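Side-chain contacts in oxidoreductase (Azotobacter vinelandii, PDB 7D5M), which binds NAD(+) in a Rossmann-fold domain and, as a homologue of inositol dehydrogenase, probably oxidises a sugar or polyol substrate: residues A343-A346 with T347-D351; G314-L317 with D318-I321; Y68-Y71 with R72-F75; F172-G175 with F176-A179. All coordinates share one frame; numbering follows the deposited sequence.

Interaction 1. Residues A343-A346 with T347-D351; sequences AMDA and TERGD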
loop_
_atom_site.group_PDB
_atom_site.type_symbol
_atom_site.label_atom_id
_atom_site.label_comp_id
_atom_site.label_asym_id
_atom_site.label_seq_id
_atom_site.Cartn_x
_atom_site.Cartn_y
_atom_site.Cartn_z
ATOM N N ALA A 343 -2.471 29.667 25.227
ATOM C CA ALA A 343 -2.312 29.306 26.655
ATOM C C ALA A 343 -1.507 30.398 27.366
ATOM O O ALA A 343 -1.877 30.797 28.494
ATOM C CB ALA A 343 -1.650 27.950 26.782
ATOM N N MET A 344 -0.435 30.871 26.734
ATOM C CA MET A 344 0.447 31.918 27.299
ATOM C C MET A 344 -0.362 33.210 27.455
ATOM O O MET A 344 -0.337 33.815 28.557
ATOM C CB MET A 344 1.651 32.152 26.390
ATOM C CG MET A 344 2.585 30.964 26.370
ATOM S SD MET A 344 3.881 31.174 25.146
ATOM C CE MET A 344 4.660 29.561 25.237
ATOM N N ASP A 345 -1.074 33.599 26.402
ATOM C CA ASP A 345 -1.913 34.827 26.387
ATOM C C ASP A 345 -3.026 34.691 27.434
ATOM O O ASP A 345 -3.231 35.676 28.180
ATOM C CB ASP A 345 -2.487 35.091 24.996
ATOM C CG ASP A 345 -3.427 36.281 24.973
ATOM O OD1 ASP A 345 -2.932 37.414 25.082
ATOM O OD2 ASP A 345 -4.638 36.046 24.891
ATOM N N ALA A 346 -3.692 33.534 27.500
ATOM C CA ALA A 346 -4.788 33.244 28.460
ATOM C C ALA A 346 -4.250 33.355 29.891
ATOM O O ALA A 346 -5.005 33.829 30.777
ATOM C CB ALA A 346 -5.405 31.894 28.211
ATOM N N THR A 347 -3.001 32.933 30.120
ATOM C CA THR A 347 -2.374 32.968 31.467
ATOM C C THR A 347 -2.229 34.441 31.870
ATOM O O THR A 347 -2.659 34.801 32.992
ATOM C CB THR A 347 -1.053 32.182 31.496
ATOM O OG1 THR A 347 -1.329 30.807 31.217
ATOM C CG2 THR A 347 -0.341 32.284 32.828
ATOM N N GLU A 348 -1.684 35.268 30.976
ATOM C CA GLU A 348 -1.484 36.726 31.192
ATOM C C GLU A 348 -2.830 37.398 31.483
ATOM O O GLU A 348 -2.866 38.265 32.368
ATOM C CB GLU A 348 -0.829 37.387 29.977
ATOM C CG GLU A 348 0.590 36.918 29.713
ATOM C CD GLU A 348 1.493 36.948 30.932
ATOM O OE1 GLU A 348 1.489 37.979 31.629
ATOM O OE2 GLU A 348 2.183 35.936 31.189
ATOM N N ARG A 349 -3.898 37.006 30.784
ATOM C CA ARG A 349 -5.235 37.653 30.897
ATOM C C ARG A 349 -6.030 37.087 32.085
ATOM O O ARG A 349 -7.069 37.687 32.428
ATOM C CB ARG A 349 -6.009 37.479 29.585
ATOM C CG ARG A 349 -5.440 38.284 28.427
ATOM C CD ARG A 349 -6.330 38.254 27.187
ATOM N NE ARG A 349 -6.583 36.899 26.690
ATOM C CZ ARG A 349 -7.658 36.159 26.947
ATOM N NH1 ARG A 349 -8.636 36.612 27.718
ATOM N NH2 ARG A 349 -7.758 34.942 26.443
ATOM N N GLY A 350 -5.597 35.972 32.684
ATOM C CA GLY A 350 -6.355 35.263 33.733
ATOM C C GLY A 350 -7.644 34.661 33.197
ATOM O O GLY A 350 -8.653 34.673 33.924
ATOM N N ASP A 351 -7.612 34.130 31.968
ATOM C CA ASP A 351 -8.782 33.522 31.280
ATOM C C ASP A 351 -8.792 32.019 31.596
ATOM O O ASP A 351 -8.412 31.207 30.721
ATOM C CB ASP A 351 -8.758 33.882 29.790
ATOM C CG ASP A 351 -9.987 33.460 28.997
ATOM O OD1 ASP A 351 -10.830 32.741 29.554
ATOM O OD2 ASP A 351 -10.077 33.836 27.810
HETATM O O HOH W 1 -5.676 33.557 24.791
#
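Residues 343-349 form the last turns of helix 329-349, in which Glu348 N bonds to Met344 O and Arg349 N to Asp345 O, before Gly350 takes a positive phi of 66° and the helix closes in a Schellman motif, Asp351 N returning to Ala346 O at 2.9 Å. Beside this ending runs a salt-bridge network centred on Arg349. Arg349 NE gives a nearly straight bond (170°) to Asp345 OD2 at 2.8 Å, lying in the guanidinium plane but meeting the oxygen from above the carboxylate plane. Asp345 holds CG anti to its backbone nitrogen (chi1 176°), and Arg349 bends at chi3, which brings the two groups together one turn apart. The far end of the guanidinium takes Asp351 end-on: Arg349 NH2 lies 2.9 Å and Arg349 NH1 3.1 Å from the single oxygen Asp351 OD2. A water donates to Asp345 OD2 and accepts from Arg349 NH2, closing a small ring. An alanine here in place of Asp345 removes the carboxylate, and Arg349 NE would probably be left without its charged mate and the water without its acceptor. On another side of the helix, Thr347 OG1 donates to Ala343 O at 2.8 Å, and Thr347 N reaches the same oxygen from the opposite face of its plane. Glu348 turns to His110 and Arg136, tying the helix to the nucleotide-binding domain. Asp351 is also the N-cap of helix 352-357; Arg349, shared between two carboxylates, probably offsets part of their charge where one helix ends and the next begins.

Interaction 2. Residues G314-L317 with D318-I321; sequences GALL and DDRI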
loop_
_atom_site.group_PDB
_atom_site.type_symbol
_atom_site.label_atom_id
_atom_site.label_comp_id
_atom_site.label_asym_id
_atom_site.label_seq_id
_atom_site.Cartn_x
_atom_site.Cartn_y
_atom_site.Cartn_z
ATOM N N GLY A 314 -13.666 17.738 17.128
ATOM C CA GLY A 314 -12.306 18.055 17.616
ATOM C C GLY A 314 -11.249 17.831 16.543
ATOM O O GLY A 314 -10.243 18.582 16.531
ATOM N N ALA A 315 -11.454 16.838 15.675
ATOM C CA ALA A 315 -10.476 16.403 14.654
ATOM C C ALA A 315 -10.573 17.276 13.390
ATOM O O ALA A 315 -9.681 17.145 12.532
ATOM C CB ALA A 315 -10.653 14.930 14.363
ATOM N N LEU A 316 -11.582 18.155 13.271
ATOM C CA LEU A 316 -11.773 19.020 12.072
ATOM C C LEU A 316 -11.332 20.461 12.360
ATOM O O LEU A 316 -11.127 21.202 11.401
ATOM C CB LEU A 316 -13.241 18.970 11.632
ATOM C CG LEU A 316 -13.692 17.629 11.057
ATOM C CD1 LEU A 316 -15.216 17.539 10.989
ATOM C CD2 LEU A 316 -13.080 17.377 9.696
ATOM N N LEU A 317 -11.170 20.836 13.628
ATOM C CA LEU A 317 -10.917 22.252 14.025
ATOM C C LEU A 317 -9.692 22.815 13.288
ATOM O O LEU A 317 -9.758 23.963 12.812
ATOM C CB LEU A 317 -10.714 22.323 15.537
ATOM C CG LEU A 317 -11.987 22.288 16.383
ATOM C CD1 LEU A 317 -11.632 22.177 17.855
ATOM C CD2 LEU A 317 -12.845 23.520 16.121
ATOM N N ASP A 318 -8.618 22.033 13.165
ATOM C CA ASP A 318 -7.303 22.550 12.707
ATOM C C ASP A 318 -7.097 22.349 11.201
ATOM O O ASP A 318 -6.006 22.698 10.728
ATOM C CB ASP A 318 -6.163 21.933 13.519
ATOM C CG ASP A 318 -6.128 22.388 14.967
ATOM O OD1 ASP A 318 -6.803 23.399 15.291
ATOM O OD2 ASP A 318 -5.435 21.728 15.761
ATOM N N ASP A 319 -8.102 21.904 10.440
ATOM C CA ASP A 319 -7.938 21.752 8.972
ATOM C C ASP A 319 -7.602 23.118 8.364
ATOM O O ASP A 319 -8.343 24.078 8.625
ATOM C CB ASP A 319 -9.164 21.133 8.310
ATOM C CG ASP A 319 -9.380 19.674 8.671
ATOM O OD1 ASP A 319 -8.378 18.965 8.934
ATOM O OD2 ASP A 319 -10.553 19.255 8.685
ATOM N N ARG A 320 -6.504 23.195 7.603
ATOM C CA ARG A 320 -6.040 24.444 6.937
ATOM C C ARG A 320 -6.356 24.390 5.443
ATOM O O ARG A 320 -6.315 25.440 4.782
ATOM C CB ARG A 320 -4.542 24.634 7.175
ATOM C CG ARG A 320 -4.195 24.857 8.640
ATOM C CD ARG A 320 -2.766 24.485 8.985
ATOM N NE ARG A 320 -2.569 24.554 10.421
ATOM C CZ ARG A 320 -2.257 25.655 11.103
ATOM N NH1 ARG A 320 -2.039 26.798 10.471
ATOM N NH2 ARG A 320 -2.125 25.606 12.414
ATOM N N ILE A 321 -6.681 23.203 4.932
ATOM C CA ILE A 321 -7.140 23.028 3.531
ATOM C C ILE A 321 -8.036 21.786 3.468
ATOM O O ILE A 321 -7.959 20.947 4.373
ATOM C CB ILE A 321 -5.925 22.960 2.586
ATOM C CG1 ILE A 321 -6.335 23.134 1.120
ATOM C CG2 ILE A 321 -5.133 21.688 2.852
ATOM C CD1 ILE A 321 -5.205 23.465 0.179
HETATM O O HOH W 2 -8.175 19.541 14.863
HETATM O O HOH W 3 -9.051 16.547 9.956
HETATM O O HOH W 4 -8.387 25.853 14.999
#
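Leu316 to Asp319 make a type I beta turn, closed by Asp319 N donating to Leu316 O at 3.3 Å; the N-H points well at the oxygen (168°) but arrives from above the carbonyl plane. The side chains of the same two residues meet across the turn. Leu316 CD2 lies 3.3 Å from Asp319 OD2, a methyl against a carboxylate oxygen rather than a polar bond. Asp319 keeps CG beside its backbone N (chi1 -69°), which folds the carboxylate back over the turn toward Leu316. Asp319 OD1 and Ala315 O each accept from one water, 2.7 Å from both, and OD1 is also held by Gln148 and by a salt bridge to Arg306.

The turn belongs to the long loop between strand 301-305 and helix 329-349 in the C-terminal alpha/beta domain, and the N-terminal residues Met1 and Ile2 make backbone hydrogen bonds to Leu317 and Asp319. Two further waters bridge residues of the stretch. One donates to Gly314 O and accepts from Asp318 N at 3.0 Å, joining the carbonyl of a residue ahead of the turn to an amide within it. The other donates to Leu317 O and, at 2.9 Å, to Asp318 OD1. Asp318 is buried, and its carboxylate is turned to helix 329-349, where Tyr338 OH bonds OD1 and Arg339 pairs with OD2.

Interaction 3. Residues Y68-Y71 with R72-F75; sequences YPDY and RTLF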
loop_
_atom_site.group_PDB
_atom_site.type_symbol
_atom_site.label_atom_id
_atom_site.label_comp_id
_atom_site.label_asym_id
_atom_site.label_seq_id
_atom_site.Cartn_x
_atom_site.Cartn_y
_atom_site.Cartn_z
ATOM N N TYR A 68 21.899 37.768 21.267
ATOM C CA TYR A 68 22.751 37.723 22.479
ATOM C C TYR A 68 23.634 36.485 22.446
ATOM O O TYR A 68 23.295 35.484 21.812
ATOM C CB TYR A 68 21.874 37.752 23.724
ATOM C CG TYR A 68 20.917 38.914 23.785
ATOM C CD1 TYR A 68 21.308 40.143 24.298
ATOM C CD2 TYR A 68 19.609 38.786 23.346
ATOM C CE1 TYR A 68 20.433 41.213 24.366
ATOM C CE2 TYR A 68 18.718 39.847 23.419
ATOM C CZ TYR A 68 19.124 41.057 23.953
ATOM O OH TYR A 68 18.248 42.099 24.033
ATOM N N PRO A 69 24.805 36.514 23.121
ATOM C CA PRO A 69 25.724 35.375 23.100
ATOM C C PRO A 69 25.273 34.152 23.904
ATOM O O PRO A 69 25.817 33.079 23.677
ATOM C CB PRO A 69 27.013 35.958 23.708
ATOM C CG PRO A 69 26.515 37.062 24.594
ATOM C CD PRO A 69 25.377 37.682 23.810
ATOM N N ASP A 70 24.330 34.321 24.833
ATOM C CA ASP A 70 23.873 33.217 25.712
ATOM C C ASP A 70 22.472 33.508 26.259
ATOM O O ASP A 70 22.019 34.671 26.233
ATOM C CB ASP A 70 24.832 33.030 26.895
ATOM C CG ASP A 70 24.758 34.194 27.868
ATOM O OD1 ASP A 70 25.185 35.301 27.493
ATOM O OD2 ASP A 70 24.208 34.017 28.955
ATOM N N TYR A 71 21.831 32.481 26.803
ATOM C CA TYR A 71 20.455 32.578 27.346
ATOM C C TYR A 71 20.405 33.513 28.564
ATOM O O TYR A 71 19.365 34.178 28.727
ATOM C CB TYR A 71 19.895 31.191 27.661
ATOM C CG TYR A 71 20.566 30.453 28.786
ATOM C CD1 TYR A 71 21.678 29.653 28.563
ATOM C CD2 TYR A 71 20.078 30.539 30.074
ATOM C CE1 TYR A 71 22.291 28.963 29.596
ATOM C CE2 TYR A 71 20.673 29.850 31.112
ATOM C CZ TYR A 71 21.771 29.042 30.872
ATOM O OH TYR A 71 22.361 28.402 31.925
ATOM N N ARG A 72 21.448 33.566 29.405
ATOM C CA ARG A 72 21.399 34.400 30.642
ATOM C C ARG A 72 21.356 35.872 30.222
ATOM O O ARG A 72 20.526 36.629 30.765
ATOM C CB ARG A 72 22.552 34.086 31.606
ATOM C CG ARG A 72 22.578 32.631 32.053
ATOM C CD ARG A 72 23.844 32.162 32.768
ATOM N NE ARG A 72 25.100 32.505 32.102
ATOM C CZ ARG A 72 25.555 32.004 30.947
ATOM N NH1 ARG A 72 24.857 31.113 30.259
ATOM N NH2 ARG A 72 26.732 32.404 30.483
ATOM N N THR A 73 22.209 36.267 29.282
ATOM C CA THR A 73 22.250 37.654 28.757
ATOM C C THR A 73 20.929 37.958 28.052
ATOM O O THR A 73 20.366 39.041 28.270
ATOM C CB THR A 73 23.431 37.873 27.813
ATOM O OG1 THR A 73 24.581 37.467 28.559
ATOM C CG2 THR A 73 23.517 39.309 27.344
ATOM N N LEU A 74 20.451 37.026 27.225
ATOM C CA LEU A 74 19.140 37.180 26.554
ATOM C C LEU A 74 18.084 37.567 27.596
ATOM O O LEU A 74 17.422 38.599 27.400
ATOM C CB LEU A 74 18.781 35.872 25.852
ATOM C CG LEU A 74 17.329 35.738 25.406
ATOM C CD1 LEU A 74 17.019 36.659 24.238
ATOM C CD2 LEU A 74 17.040 34.291 25.042
ATOM N N PHE A 75 17.933 36.784 28.669
ATOM C CA PHE A 75 16.854 36.988 29.671
ATOM C C PHE A 75 17.102 38.310 30.408
ATOM O O PHE A 75 16.141 39.080 30.547
ATOM C CB PHE A 75 16.728 35.801 30.629
ATOM C CG PHE A 75 16.471 34.476 29.956
ATOM C CD1 PHE A 75 15.922 34.415 28.683
ATOM C CD2 PHE A 75 16.775 33.286 30.597
ATOM C CE1 PHE A 75 15.698 33.193 28.066
ATOM C CE2 PHE A 75 16.548 32.065 29.977
ATOM C CZ PHE A 75 16.019 32.022 28.710
#
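Arg72 CG sits over one face of the Tyr71 ring, 3.9 Å from its centroid, in a CH-pi contact, while Phe75 CE2 comes to the ring's edge at 3.8 Å from Tyr71 CD2. The Phe75 ring has Tyr71 O above one face, and the Tyr68 ring receives Leu74 CA over a face, with Leu74 CD1 near Tyr68 CD2. Asp70 OD2 lies 3.1 Å above the centre of the Arg72 guanidinium, so this salt bridge rests on charge alone, no N-H pointing at the oxygen. Tyr71 CG is placed between the backbone N and carbonyl carbon (chi1 67°), directing its ring toward Ala99, Ile100 and Ala103 of helix 97-106. A serine at Tyr71 would probably open a gap against that helix and deprive Arg72 CG of the ring face it rests on. Asp70 is the N-cap of helix 71-78: Asp70 OD2 accepts from Thr73 N at 3.0 Å and weakly from Arg72 N, and Asp70 OD1 accepts from Thr73 OG1 at a very short 2.5 Å. The aspartate's charge probably suits both the helix's amino end and the arginine, in a helix whose Tyr71 side chain lies about 5 Å from the bound NAD.

Interaction 4. Residues F172-G175 with F176-A179; sequences FAHG and FHSA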
loop_
_atom_site.group_PDB
_atom_site.type_symbol
_atom_site.label_atom_id
_atom_site.label_comp_id
_atom_site.label_asym_id
_atom_site.label_seq_id
_atom_site.Cartn_x
_atom_site.Cartn_y
_atom_site.Cartn_z
ATOM N N PHE A 172 8.973 3.533 17.105
ATOM C CA PHE A 172 9.663 4.572 16.314
ATOM C C PHE A 172 11.009 3.960 15.944
ATOM O O PHE A 172 11.926 3.968 16.775
ATOM C CB PHE A 172 9.725 5.898 17.073
ATOM C CG PHE A 172 10.008 7.097 16.203
ATOM C CD1 PHE A 172 10.655 6.970 14.982
ATOM C CD2 PHE A 172 9.635 8.367 16.616
ATOM C CE1 PHE A 172 10.925 8.082 14.201
ATOM C CE2 PHE A 172 9.920 9.479 15.841
ATOM C CZ PHE A 172 10.550 9.335 14.628
ATOM N N ALA A 173 11.066 3.343 14.768
ATOM C CA ALA A 173 12.168 2.453 14.345
ATOM C C ALA A 173 12.624 2.862 12.947
ATOM O O ALA A 173 12.032 2.403 11.962
ATOM C CB ALA A 173 11.708 1.017 14.388
ATOM N N HIS A 174 13.634 3.728 12.884
ATOM C CA HIS A 174 14.269 4.206 11.635
ATOM C C HIS A 174 15.667 3.591 11.519
ATOM O O HIS A 174 16.147 3.007 12.498
ATOM C CB HIS A 174 14.298 5.737 11.598
ATOM C CG HIS A 174 15.258 6.338 12.562
ATOM N ND1 HIS A 174 16.599 6.502 12.263
ATOM C CD2 HIS A 174 15.079 6.818 13.808
ATOM C CE1 HIS A 174 17.205 7.065 13.296
ATOM N NE2 HIS A 174 16.284 7.289 14.247
ATOM N N GLY A 175 16.286 3.709 10.346
ATOM C CA GLY A 175 17.569 3.048 10.067
ATOM C C GLY A 175 18.705 4.031 9.864
ATOM O O GLY A 175 19.788 3.585 9.470
ATOM N N PHE A 176 18.510 5.327 10.113
ATOM C CA PHE A 176 19.532 6.329 9.706
ATOM C C PHE A 176 20.849 6.112 10.445
ATOM O O PHE A 176 21.861 6.545 9.882
ATOM C CB PHE A 176 19.055 7.766 9.887
ATOM C CG PHE A 176 18.015 8.145 8.865
ATOM C CD1 PHE A 176 18.356 8.377 7.545
ATOM C CD2 PHE A 176 16.688 8.234 9.231
ATOM C CE1 PHE A 176 17.382 8.704 6.611
ATOM C CE2 PHE A 176 15.720 8.583 8.303
ATOM C CZ PHE A 176 16.068 8.801 6.992
ATOM N N HIS A 177 20.855 5.475 11.618
ATOM C CA HIS A 177 22.103 5.275 12.404
ATOM C C HIS A 177 22.517 3.804 12.417
ATOM O O HIS A 177 23.212 3.395 13.354
ATOM C CB HIS A 177 21.954 5.919 13.787
ATOM C CG HIS A 177 21.614 7.366 13.674
ATOM N ND1 HIS A 177 20.953 8.052 14.661
ATOM C CD2 HIS A 177 21.821 8.251 12.675
ATOM C CE1 HIS A 177 20.771 9.307 14.278
ATOM N NE2 HIS A 177 21.291 9.452 13.057
ATOM N N SER A 178 22.137 3.039 11.390
ATOM C CA SER A 178 22.586 1.639 11.198
ATOM C C SER A 178 24.119 1.598 11.158
ATOM O O SER A 178 24.695 0.655 11.707
ATOM C CB SER A 178 21.974 1.048 9.958
ATOM O OG SER A 178 20.556 0.966 10.083
ATOM N N ALA A 179 24.744 2.588 10.521
ATOM C CA ALA A 179 26.214 2.780 10.471
ATOM C C ALA A 179 26.630 3.834 11.498
ATOM O O ALA A 179 25.817 4.657 11.913
ATOM C CB ALA A 179 26.610 3.189 9.077
#
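His174 supplies the polar link: Phe176 N donates to His174 ND1 at 3.1 Å, lying close to the imidazole plane, which makes ND1 an acceptor and so bare of a proton. With CG set between the backbone N and carbonyl carbon (chi1 71°), the ring is carried forward so that its ND1 edge meets that amide. Ser178 N, bonded to Gly175 O at 3.1 Å, closes the type I turn from Gly175 to Ser178. Ser178 OG adds a second bond to Gly175 O at 2.8 Å, from the same face of its plane.

Aromatic contacts form a cluster of three rings. The edge of His174 points at the face of His177 with planes 84° apart, His174 CE1 lying 4.1 Å from His177 ND1. Phe176 meets His174 more obliquely, at 40°, Phe176 CD2 being 3.5 Å from His174 ND1. The outer groups reach further: His177 ND1 bonds Tyr201 OH, and Phe176 packs on Gln297 of the third subunit and Met308 of the second.

This is a turn leaving the end of strand 165-173 in the large C-terminal sheet; it brings His177 near Arg191 and Gln24 of the NAD site while Phe176 and Ser178 meet neighbouring subunits.

Overall arrangement
Along the chain the order is interaction 3, interaction 4, interaction 2, interaction 1. Interaction 3 alone lies in the NAD-binding Rossmann range, at the start of helix 71-78; the others fall in the C-terminal alpha/beta range. There, 172-179 leaves strand 165-173 of the mixed sheet, and 314-321 lies in the loop leading to helix 329-349, at whose end interaction 1 is found. None touches another. Interactions 1 and 4, on opposite sides of the chain's centre, have centres about 41 Å apart, whereas interactions 1 and 3 approach to about 12 Å at their nearest atoms. They mark separate places in the fold: interactions 2 and 4 border neighbouring subunits, while 1 and 3 lie within one chain.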